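Local coordinates for protein anthranilate-CoA ligase (Stigmatella aurantiaca, PDB 4WV3) that belongs to the ANL superfamily of AMP-binding enzymes, built from a large N-terminal domain and a small C-terminal domain around a nucleotide pocket, at residues A[64-68]-A[88-92]; A[69-74]-A[216-220]; A[408-412]-A[424-428]. One frame throughout, in Å; residues are numbered along the deposited sequence.

Interaction 1. Residues A[64-68]-A[88-92]; sequences GLLTL and VGINT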
loop_
_atom_site.group_PDB
_atom_site.type_symbol
_atom_site.label_atom_id
_atom_site.label_comp_id
_atom_site.label_asym_id
_atom_site.label_seq_id
_atom_site.Cartn_x
_atom_site.Cartn_y
_atom_site.Cartn_z
ATOM N N GLY A 64 -1.524 7.223 -18.489
ATOM C CA GLY A 64 -1.764 5.903 -17.937
ATOM C C GLY A 64 -0.508 5.060 -17.841
ATOM O O GLY A 64 0.241 4.929 -18.809
ATOM N N LEU A 65 -0.277 4.486 -16.665
ATOM C CA LEU A 65 0.869 3.612 -16.449
ATOM C C LEU A 65 0.416 2.274 -15.871
ATOM O O LEU A 65 0.204 2.148 -14.664
ATOM C CB LEU A 65 1.885 4.279 -15.519
ATOM C CG LEU A 65 3.153 3.488 -15.191
ATOM C CD1 LEU A 65 3.850 3.036 -16.464
ATOM C CD2 LEU A 65 4.094 4.320 -14.330
ATOM N N LEU A 66 0.263 1.281 -16.742
ATOM C CA LEU A 66 -0.204 -0.036 -16.328
ATOM C C LEU A 66 0.787 -1.129 -16.723
ATOM O O LEU A 66 0.661 -1.745 -17.781
ATOM C CB LEU A 66 -1.579 -0.328 -16.932
ATOM C CG LEU A 66 -2.246 -1.651 -16.551
ATOM C CD1 LEU A 66 -2.458 -1.734 -15.049
ATOM C CD2 LEU A 66 -3.560 -1.821 -17.294
ATOM N N THR A 67 1.776 -1.362 -15.867
ATOM C CA THR A 67 2.768 -2.400 -16.127
ATOM C C THR A 67 3.342 -2.972 -14.835
ATOM O O THR A 67 3.091 -2.453 -13.747
ATOM C CB THR A 67 3.912 -1.884 -17.027
ATOM O OG1 THR A 67 4.866 -2.932 -17.238
ATOM C CG2 THR A 67 4.605 -0.692 -16.388
ATOM N N LEU A 68 4.110 -4.049 -14.968
ATOM C CA LEU A 68 4.697 -4.734 -13.822
ATOM C C LEU A 68 5.755 -3.877 -13.136
ATOM O O LEU A 68 6.288 -2.942 -13.734
ATOM C CB LEU A 68 5.326 -6.053 -14.272
ATOM C CG LEU A 68 4.450 -6.976 -15.123
ATOM C CD1 LEU A 68 5.262 -8.149 -15.652
ATOM C CD2 LEU A 68 3.256 -7.467 -14.322
ATOM N N VAL A 88 -0.526 8.181 -13.662
ATOM C CA VAL A 88 -1.616 7.379 -13.121
ATOM C C VAL A 88 -1.192 5.920 -12.971
ATOM O O VAL A 88 -1.276 5.137 -13.918
ATOM C CB VAL A 88 -2.874 7.464 -14.012
ATOM C CG1 VAL A 88 -4.040 6.732 -13.359
ATOM C CG2 VAL A 88 -3.238 8.917 -14.276
ATOM N N GLY A 89 -0.725 5.564 -11.776
ATOM C CA GLY A 89 -0.304 4.203 -11.490
ATOM C C GLY A 89 -1.490 3.292 -11.249
ATOM O O GLY A 89 -2.176 3.406 -10.233
ATOM N N ILE A 90 -1.726 2.377 -12.184
ATOM C CA ILE A 90 -2.933 1.558 -12.167
ATOM C C ILE A 90 -2.678 0.144 -11.645
ATOM O O ILE A 90 -1.639 -0.454 -11.923
ATOM C CB ILE A 90 -3.569 1.492 -13.572
ATOM C CG1 ILE A 90 -3.655 2.896 -14.176
ATOM C CG2 ILE A 90 -4.947 0.848 -13.518
ATOM C CD1 ILE A 90 -4.228 2.930 -15.573
ATOM N N ASN A 91 -3.636 -0.371 -10.877
ATOM C CA ASN A 91 -3.597 -1.737 -10.364
ATOM C C ASN A 91 -3.443 -2.758 -11.490
ATOM O O ASN A 91 -4.152 -2.703 -12.496
ATOM C CB ASN A 91 -4.864 -2.024 -9.554
ATOM C CG ASN A 91 -4.789 -3.327 -8.772
ATOM O OD1 ASN A 91 -4.208 -4.313 -9.224
ATOM N ND2 ASN A 91 -5.390 -3.333 -7.588
ATOM N N THR A 92 -2.522 -3.695 -11.301
ATOM C CA THR A 92 -2.185 -4.671 -12.330
ATOM C C THR A 92 -3.193 -5.826 -12.411
ATOM O O THR A 92 -3.377 -6.424 -13.474
ATOM C CB THR A 92 -0.727 -5.185 -12.145
ATOM O OG1 THR A 92 0.085 -4.724 -13.232
ATOM C CG2 THR A 92 -0.661 -6.704 -12.076
HETATM O O HOH W 1 0.985 -0.077 -13.053
#
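Leu66 lays its CD1 methyl across the backbone of Ile90, Asn91 and Thr92 where it leaves the strand. Its CA-to-CB bond runs sideways, yet the end of the chain swings in until CD1 is 3.7 Å from Ile90 CB and 3.2 Å from Asn91 O, with Thr92 CA at 4.0 Å. Upstream of this cover the two backbones run side by side as true strand partners, pairing Gly64 with Val88 and Leu65 with Gly89. Leu65 makes both direct hydrogen bonds: its N donates to Val88 O at 3.0 Å, and its O receives Ile90 N at 3.2 Å with a nearly straight N-H...O angle of 172°.

This is the parallel pairing of a beta-alpha-beta unit, in which strand 62-66 leads through helix 71-83 to strand 86-89, an outermost strand of a five-stranded parallel sheet. The sheet is flanked accordingly: Leu65 points to the face where Trp73 and Ser76 of helix 71-83 pack, whereas Leu66 and Ile90 reach Tyr99 of helix 96-105.

In regular parallel pairing the next bond would join Thr67 N to Ile90 O. The strands splay here, and a water fills the gap instead. It accepts from Thr67 N at 3.2 Å and sits 2.9 Å from Leu65 O and 2.9 Å from Ile90 O, placed to donate to these carbonyls, so the alternating pattern is carried one step further through solvent. Beyond it Thr92 OG1 is only loosely approached, 3.8 Å from Thr67 O and 4.3 Å from Leu68 CD2.

Interaction 2. Residues A[69-74]-A[216-220]; sequences DSAEWV and AKLFF. With 3UK (5'-O-[(S)-[(2-aminobenzoyl)oxy](hydroxy)phosphoryl]adenosine), chain C.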
loop_
_atom_site.group_PDB
_atom_site.type_symbol
_atom_site.label_atom_id
_atom_site.label_comp_id
_atom_site.label_asym_id
_atom_site.label_seq_id
_atom_site.Cartn_x
_atom_site.Cartn_y
_atom_site.Cartn_z
ATOM N N ASP A 69 6.050 -4.197 -11.878
ATOM C CA ASP A 69 7.149 -3.553 -11.164
ATOM C C ASP A 69 8.394 -3.827 -11.994
ATOM O O ASP A 69 8.823 -4.973 -12.128
ATOM C CB ASP A 69 7.263 -4.085 -9.735
ATOM C CG ASP A 69 6.346 -3.362 -8.767
ATOM O OD1 ASP A 69 5.332 -2.790 -9.219
ATOM O OD2 ASP A 69 6.643 -3.366 -7.553
ATOM N N SER A 70 8.964 -2.769 -12.557
ATOM C CA SER A 70 10.071 -2.914 -13.489
ATOM C C SER A 70 10.810 -1.597 -13.681
ATOM O O SER A 70 10.410 -0.561 -13.149
ATOM C CB SER A 70 9.623 -3.455 -14.847
ATOM O OG SER A 70 8.613 -2.631 -15.408
ATOM N N ALA A 71 11.893 -1.650 -14.449
ATOM C CA ALA A 71 12.656 -0.458 -14.785
ATOM C C ALA A 71 11.811 0.484 -15.633
ATOM O O ALA A 71 11.893 1.704 -15.494
ATOM C CB ALA A 71 13.926 -0.839 -15.524
ATOM N N GLU A 72 10.993 -0.093 -16.508
ATOM C CA GLU A 72 10.151 0.690 -17.406
ATOM C C GLU A 72 9.049 1.430 -16.654
ATOM O O GLU A 72 8.592 2.481 -17.096
ATOM C CB GLU A 72 9.540 -0.195 -18.496
ATOM C CG GLU A 72 10.531 -0.687 -19.540
ATOM C CD GLU A 72 11.378 -1.843 -19.050
ATOM O OE1 GLU A 72 11.031 -2.437 -18.007
ATOM O OE2 GLU A 72 12.392 -2.158 -19.708
ATOM N N TRP A 73 8.624 0.873 -15.525
ATOM C CA TRP A 73 7.628 1.529 -14.687
ATOM C C TRP A 73 8.208 2.817 -14.116
ATOM O O TRP A 73 7.583 3.877 -14.180
ATOM C CB TRP A 73 7.194 0.606 -13.543
ATOM C CG TRP A 73 5.874 0.979 -12.923
ATOM C CD1 TRP A 73 4.675 0.362 -13.127
ATOM C CD2 TRP A 73 5.622 2.049 -12.000
ATOM N NE1 TRP A 73 3.693 0.978 -12.391
ATOM C CE2 TRP A 73 4.247 2.016 -11.691
ATOM C CE3 TRP A 73 6.423 3.028 -11.405
ATOM C CZ2 TRP A 73 3.657 2.927 -10.816
ATOM C CZ3 TRP A 73 5.836 3.929 -10.536
ATOM C CH2 TRP A 73 4.467 3.872 -10.250
ATOM N N VAL A 74 9.412 2.717 -13.561
ATOM C CA VAL A 74 10.057 3.849 -12.907
ATOM C C VAL A 74 10.401 4.972 -13.882
ATOM O O VAL A 74 10.101 6.138 -13.626
ATOM C CB VAL A 74 11.334 3.416 -12.163
ATOM C CG1 VAL A 74 12.026 4.625 -11.564
ATOM C CG2 VAL A 74 11.000 2.402 -11.083
ATOM N N ALA A 216 4.963 -4.970 -1.992
ATOM C CA ALA A 216 3.942 -4.029 -2.431
ATOM C C ALA A 216 4.334 -3.413 -3.767
ATOM O O ALA A 216 5.483 -3.018 -3.965
ATOM C CB ALA A 216 3.740 -2.944 -1.386
ATOM N N LYS A 217 3.374 -3.335 -4.680
ATOM C CA LYS A 217 3.637 -2.848 -6.028
ATOM C C LYS A 217 3.748 -1.328 -6.083
ATOM O O LYS A 217 3.444 -0.635 -5.113
ATOM C CB LYS A 217 2.553 -3.335 -6.989
ATOM C CG LYS A 217 2.447 -4.846 -7.082
ATOM C CD LYS A 217 3.759 -5.458 -7.543
ATOM C CE LYS A 217 3.635 -6.960 -7.718
ATOM N NZ LYS A 217 4.900 -7.557 -8.230
ATOM N N LEU A 218 4.179 -0.818 -7.233
ATOM C CA LEU A 218 4.436 0.609 -7.395
ATOM C C LEU A 218 3.171 1.444 -7.612
ATOM O O LEU A 218 3.221 2.672 -7.547
ATOM C CB LEU A 218 5.446 0.845 -8.522
ATOM C CG LEU A 218 6.864 0.344 -8.236
ATOM C CD1 LEU A 218 7.728 0.403 -9.485
ATOM C CD2 LEU A 218 7.498 1.145 -7.109
ATOM N N PHE A 219 2.043 0.789 -7.870
ATOM C CA PHE A 219 0.774 1.511 -7.948
ATOM C C PHE A 219 0.187 1.711 -6.553
ATOM O O PHE A 219 -0.678 2.561 -6.346
ATOM C CB PHE A 219 -0.227 0.826 -8.891
ATOM C CG PHE A 219 -0.517 -0.613 -8.552
ATOM C CD1 PHE A 219 -1.400 -0.941 -7.534
ATOM C CD2 PHE A 219 0.066 -1.638 -9.279
ATOM C CE1 PHE A 219 -1.675 -2.262 -7.232
ATOM C CE2 PHE A 219 -0.209 -2.962 -8.984
ATOM C CZ PHE A 219 -1.079 -3.274 -7.957
ATOM N N PHE A 220 0.673 0.918 -5.605
ATOM C CA PHE A 220 0.320 1.066 -4.201
ATOM C C PHE A 220 1.314 2.035 -3.572
ATOM O O PHE A 220 2.518 1.781 -3.581
ATOM C CB PHE A 220 0.402 -0.295 -3.505
ATOM C CG PHE A 220 -0.215 -0.325 -2.135
ATOM C CD1 PHE A 220 -1.018 0.712 -1.691
ATOM C CD2 PHE A 220 0.013 -1.397 -1.287
ATOM C CE1 PHE A 220 -1.580 0.681 -0.430
ATOM C CE2 PHE A 220 -0.546 -1.435 -0.026
ATOM C CZ PHE A 220 -1.344 -0.396 0.402
HETATM C C10 3UK C . -5.545 0.385 6.654
HETATM C C15 3UK C . -3.782 -0.181 8.322
HETATM C C17 3UK C . -3.759 -1.017 10.528
HETATM C C21 3UK C . -6.225 1.545 7.328
HETATM C C26 3UK C . -1.040 2.406 3.017
HETATM C C28 3UK C . 0.977 2.308 4.340
HETATM O O01 3UK C . -2.810 0.774 2.834
HETATM C C02 3UK C . -2.511 1.941 2.711
HETATM O O03 3UK C . -3.343 2.809 1.952
HETATM P P04 3UK C . -4.793 2.355 1.479
HETATM O O05 3UK C . -5.428 3.507 0.639
HETATM O O06 3UK C . -5.765 2.051 2.720
HETATM C C07 3UK C . -5.513 2.674 3.989
HETATM C C08 3UK C . -6.244 1.896 5.045
HETATM O O09 3UK C . -5.594 0.623 5.253
HETATM N N11 3UK C . -4.188 0.278 7.081
HETATM C C12 3UK C . -3.087 0.598 6.338
HETATM N N13 3UK C . -1.978 0.351 7.090
HETATM C C14 3UK C . -2.382 -0.132 8.324
HETATM N N16 3UK C . -4.443 -0.622 9.423
HETATM N N18 3UK C . -2.435 -0.995 10.594
HETATM C C19 3UK C . -1.708 -0.574 9.547
HETATM N N20 3UK C . -0.290 -0.554 9.626
HETATM O O22 3UK C . -7.565 1.204 7.628
HETATM C C23 3UK C . -6.190 2.607 6.336
HETATM O O24 3UK C . -7.343 3.460 6.487
HETATM O O25 3UK C . -4.678 1.124 0.596
HETATM C C27 3UK C . -0.346 1.875 4.077
HETATM C C29 3UK C . 1.593 3.300 3.505
HETATM C C30 3UK C . 0.899 3.834 2.447
HETATM C C31 3UK C . -0.423 3.400 2.180
HETATM N N32 3UK C . -1.163 3.967 1.053
#
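Leu218, Asp69 and Trp73 carry this contact, which brings the start of helix 71-83 against the loop linking strand 211-214 to helix 221-234. Leu218 is the residue most deeply engaged, and it is held by two different means. Its backbone N donates to Asp69 OD1 at 3.0 Å, while its side chain packs against one face of the Trp73 indole. There CB lies 3.4 Å from the centroid of the six-membered ring and only 4° off the ring normal, a CH-pi contact squarely over the face. Further out, Leu218 CD1 meets Trp73 CE3 at 3.5 Å and Val74 CG2 at 4.2 Å, and the side chain goes on to touch Leu228 of helix 221-234.

Asp69 lies just ahead of the helix N-cap, Ser70, and points into the loop. Lys217 stays beyond salt-bridge range, with NZ 4.6 Å from Asp69 OD2, and bonds instead to the carbonyl of Gly243. The loop then turns tightly, Phe220 N bonding to Lys217 O at 3.2 Å, and delivers Phe220 to the ligand pocket, where its CZ is 3.1 Å from O01 of 3UK.

A buried carboxylate bonded to a main-chain NH holds the backbone at Leu218 rather than its side chain, while the indole face packs on CB by dispersion and CH-pi attraction; polar and apolar contacts thus hold the same residue, two positions before Phe220 of the pocket.

Interaction 3. Residues A[408-412]-A[424-428]; sequences WHAGR and VSPVE. With 3UK (5'-O-[(S)-[(2-aminobenzoyl)oxy](hydroxy)phosphoryl]adenosine), chain C.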
loop_
_atom_site.group_PDB
_atom_site.type_symbol
_atom_site.label_atom_id
_atom_site.label_comp_id
_atom_site.label_asym_id
_atom_site.label_seq_id
_atom_site.Cartn_x
_atom_site.Cartn_y
_atom_site.Cartn_z
ATOM N N TRP A 408 -3.656 1.514 18.944
ATOM C CA TRP A 408 -4.080 0.185 18.520
ATOM C C TRP A 408 -5.259 0.255 17.560
ATOM O O TRP A 408 -6.268 0.903 17.841
ATOM C CB TRP A 408 -4.439 -0.677 19.729
ATOM C CG TRP A 408 -3.259 -1.052 20.566
ATOM C CD1 TRP A 408 -2.586 -0.249 21.436
ATOM C CD2 TRP A 408 -2.612 -2.330 20.616
ATOM N NE1 TRP A 408 -1.557 -0.943 22.023
ATOM C CE2 TRP A 408 -1.552 -2.225 21.538
ATOM C CE3 TRP A 408 -2.827 -3.552 19.971
ATOM C CZ2 TRP A 408 -0.709 -3.294 21.831
ATOM C CZ3 TRP A 408 -1.987 -4.613 20.262
ATOM C CH2 TRP A 408 -0.941 -4.476 21.184
ATOM N N HIS A 409 -5.124 -0.420 16.423
ATOM C CA HIS A 409 -6.159 -0.420 15.399
ATOM C C HIS A 409 -7.316 -1.328 15.792
ATOM O O HIS A 409 -7.158 -2.545 15.875
ATOM C CB HIS A 409 -5.575 -0.882 14.065
ATOM C CG HIS A 409 -6.498 -0.694 12.902
ATOM N ND1 HIS A 409 -6.572 -1.590 11.858
ATOM C CD2 HIS A 409 -7.379 0.294 12.614
ATOM C CE1 HIS A 409 -7.460 -1.165 10.977
ATOM N NE2 HIS A 409 -7.963 -0.024 11.412
ATOM N N ALA A 410 -8.479 -0.734 16.039
ATOM C CA ALA A 410 -9.674 -1.511 16.340
ATOM C C ALA A 410 -10.222 -2.119 15.056
ATOM O O ALA A 410 -10.891 -3.152 15.078
ATOM C CB ALA A 410 -10.722 -0.639 17.009
ATOM N N GLY A 411 -9.923 -1.470 13.936
ATOM C CA GLY A 411 -10.377 -1.927 12.637
ATOM C C GLY A 411 -11.025 -0.807 11.855
ATOM O O GLY A 411 -11.192 0.299 12.371
ATOM N N ARG A 412 -11.378 -1.084 10.603
ATOM C CA ARG A 412 -12.156 -0.145 9.809
ATOM C C ARG A 412 -13.476 0.101 10.522
ATOM O O ARG A 412 -13.993 -0.788 11.201
ATOM C CB ARG A 412 -12.421 -0.705 8.411
ATOM C CG ARG A 412 -11.188 -0.840 7.536
ATOM C CD ARG A 412 -10.673 0.517 7.092
ATOM N NE ARG A 412 -11.679 1.274 6.353
ATOM C CZ ARG A 412 -11.459 2.456 5.787
ATOM N NH1 ARG A 412 -10.261 3.022 5.871
ATOM N NH2 ARG A 412 -12.434 3.074 5.136
ATOM N N VAL A 424 -17.414 -4.719 18.998
ATOM C CA VAL A 424 -16.421 -5.782 18.940
ATOM C C VAL A 424 -15.409 -5.518 17.831
ATOM O O VAL A 424 -15.771 -5.387 16.662
ATOM C CB VAL A 424 -17.075 -7.158 18.720
ATOM C CG1 VAL A 424 -16.014 -8.222 18.484
ATOM C CG2 VAL A 424 -17.951 -7.522 19.908
ATOM N N SER A 425 -14.139 -5.434 18.212
ATOM C CA SER A 425 -13.062 -5.216 17.257
ATOM C C SER A 425 -12.680 -6.516 16.565
ATOM O O SER A 425 -12.314 -7.489 17.223
ATOM C CB SER A 425 -11.839 -4.630 17.963
ATOM O OG SER A 425 -10.702 -4.652 17.118
ATOM N N PRO A 426 -12.772 -6.541 15.227
ATOM C CA PRO A 426 -12.345 -7.718 14.465
ATOM C C PRO A 426 -10.837 -7.923 14.564
ATOM O O PRO A 426 -10.379 -9.063 14.604
ATOM C CB PRO A 426 -12.747 -7.372 13.028
ATOM C CG PRO A 426 -12.821 -5.884 12.999
ATOM C CD PRO A 426 -13.308 -5.481 14.357
ATOM N N VAL A 427 -10.083 -6.827 14.613
ATOM C CA VAL A 427 -8.627 -6.895 14.698
ATOM C C VAL A 427 -8.171 -7.641 15.947
ATOM O O VAL A 427 -7.288 -8.497 15.879
ATOM C CB VAL A 427 -7.992 -5.490 14.685
ATOM C CG1 VAL A 427 -6.484 -5.580 14.868
ATOM C CG2 VAL A 427 -8.330 -4.770 13.393
ATOM N N GLU A 428 -8.781 -7.320 17.085
ATOM C CA GLU A 428 -8.441 -7.974 18.344
ATOM C C GLU A 428 -8.748 -9.468 18.303
ATOM O O GLU A 428 -7.941 -10.286 18.747
ATOM C CB GLU A 428 -9.188 -7.330 19.510
ATOM C CG GLU A 428 -8.922 -8.009 20.844
ATOM C CD GLU A 428 -9.792 -7.473 21.958
ATOM O OE1 GLU A 428 -10.522 -6.486 21.726
ATOM O OE2 GLU A 428 -9.752 -8.043 23.067
HETATM C C10 3UK C . -5.545 0.385 6.654
HETATM C C15 3UK C . -3.782 -0.181 8.322
HETATM C C17 3UK C . -3.759 -1.017 10.528
HETATM C C21 3UK C . -6.225 1.545 7.328
HETATM C C26 3UK C . -1.040 2.406 3.017
HETATM C C28 3UK C . 0.977 2.308 4.340
HETATM O O01 3UK C . -2.810 0.774 2.834
HETATM C C02 3UK C . -2.511 1.941 2.711
HETATM O O03 3UK C . -3.343 2.809 1.952
HETATM P P04 3UK C . -4.793 2.355 1.479
HETATM O O05 3UK C . -5.428 3.507 0.639
HETATM O O06 3UK C . -5.765 2.051 2.720
HETATM C C07 3UK C . -5.513 2.674 3.989
HETATM C C08 3UK C . -6.244 1.896 5.045
HETATM O O09 3UK C . -5.594 0.623 5.253
HETATM N N11 3UK C . -4.188 0.278 7.081
HETATM C C12 3UK C . -3.087 0.598 6.338
HETATM N N13 3UK C . -1.978 0.351 7.090
HETATM C C14 3UK C . -2.382 -0.132 8.324
HETATM N N16 3UK C . -4.443 -0.622 9.423
HETATM N N18 3UK C . -2.435 -0.995 10.594
HETATM C C19 3UK C . -1.708 -0.574 9.547
HETATM N N20 3UK C . -0.290 -0.554 9.626
HETATM O O22 3UK C . -7.565 1.204 7.628
HETATM C C23 3UK C . -6.190 2.607 6.336
HETATM O O24 3UK C . -7.343 3.460 6.487
HETATM O O25 3UK C . -4.678 1.124 0.596
HETATM C C27 3UK C . -0.346 1.875 4.077
HETATM C C29 3UK C . 1.593 3.300 3.505
HETATM C C30 3UK C . 0.899 3.834 2.447
HETATM C C31 3UK C . -0.423 3.400 2.180
HETATM N N32 3UK C . -1.163 3.967 1.053
#
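Val424 ends the short strand 422-424, and the chain then turns into helix 426-433 directly beside strand 407-412. Ser425 makes the turn. Occupying the N-cap, it accepts Glu428 N on its OG at 3.3 Å, and the same hydroxyl donates to Ala410 O across a short 2.5 Å. One side chain thus caps the helix and ties it to the strand, where the CA atoms of Ala410 and Ser425 are 5.1 Å apart. Pro426 opens the helix, its CD resting 3.4 Å from Ala410 O. Close packing here leaves little room opposite: a CB on Gly411 would fall 3.2 Å from Pro426 CG, and the backbone angles of Gly411 would by themselves disfavour any side chain. Val427, pointing at the strand, packs on its backbone, with CG1 3.3 Å from His409 O and CG2 3.6 Å from Gly411 CA. Glu428 closes the capping bond through its N and directs its carboxylate to a salt bridge with Lys488.

The strand so covered is irregular, for Ala410 and Gly411 both face Lys398 in a classic beta bulge. His409 and Arg412, both pocket residues, flank the bulge in sequence. His409 offers a ring face to N16 of 3UK and bonds through NE2 to Asp397, while Arg412 NH1 makes a weak hydrogen bond of 3.0 Å to O24. Gly411-Arg412 begins, and Ser425 to Glu428 lies near the end of, a run that fits the A8 motif of ANL enzymes, which holds the hinge between the large and small domains.

How the interactions relate
Interactions 1 and 2 are neighbours, their centres 8 Å apart, and their segments alternate along the chain: helix 71-83, which interaction 2 joins to the 216-220 loop, is the crossover between the two strands of interaction 1. They touch directly, Phe219 packing on Gly89, Ile90 and Thr92. Interaction 1 lies in the five-stranded parallel sheet; interaction 3, later in sequence, uses strand 407-412 of a separate antiparallel sheet, its centre 32 Å from interaction 1 and 31 Å from interaction 2. Interactions 2 and 3 reach 3UK from opposite sides of the chain's centre, Phe220 near O01, His409 and Arg412 at the adenosine end, while interaction 1 stands behind interaction 2, packed against Phe219.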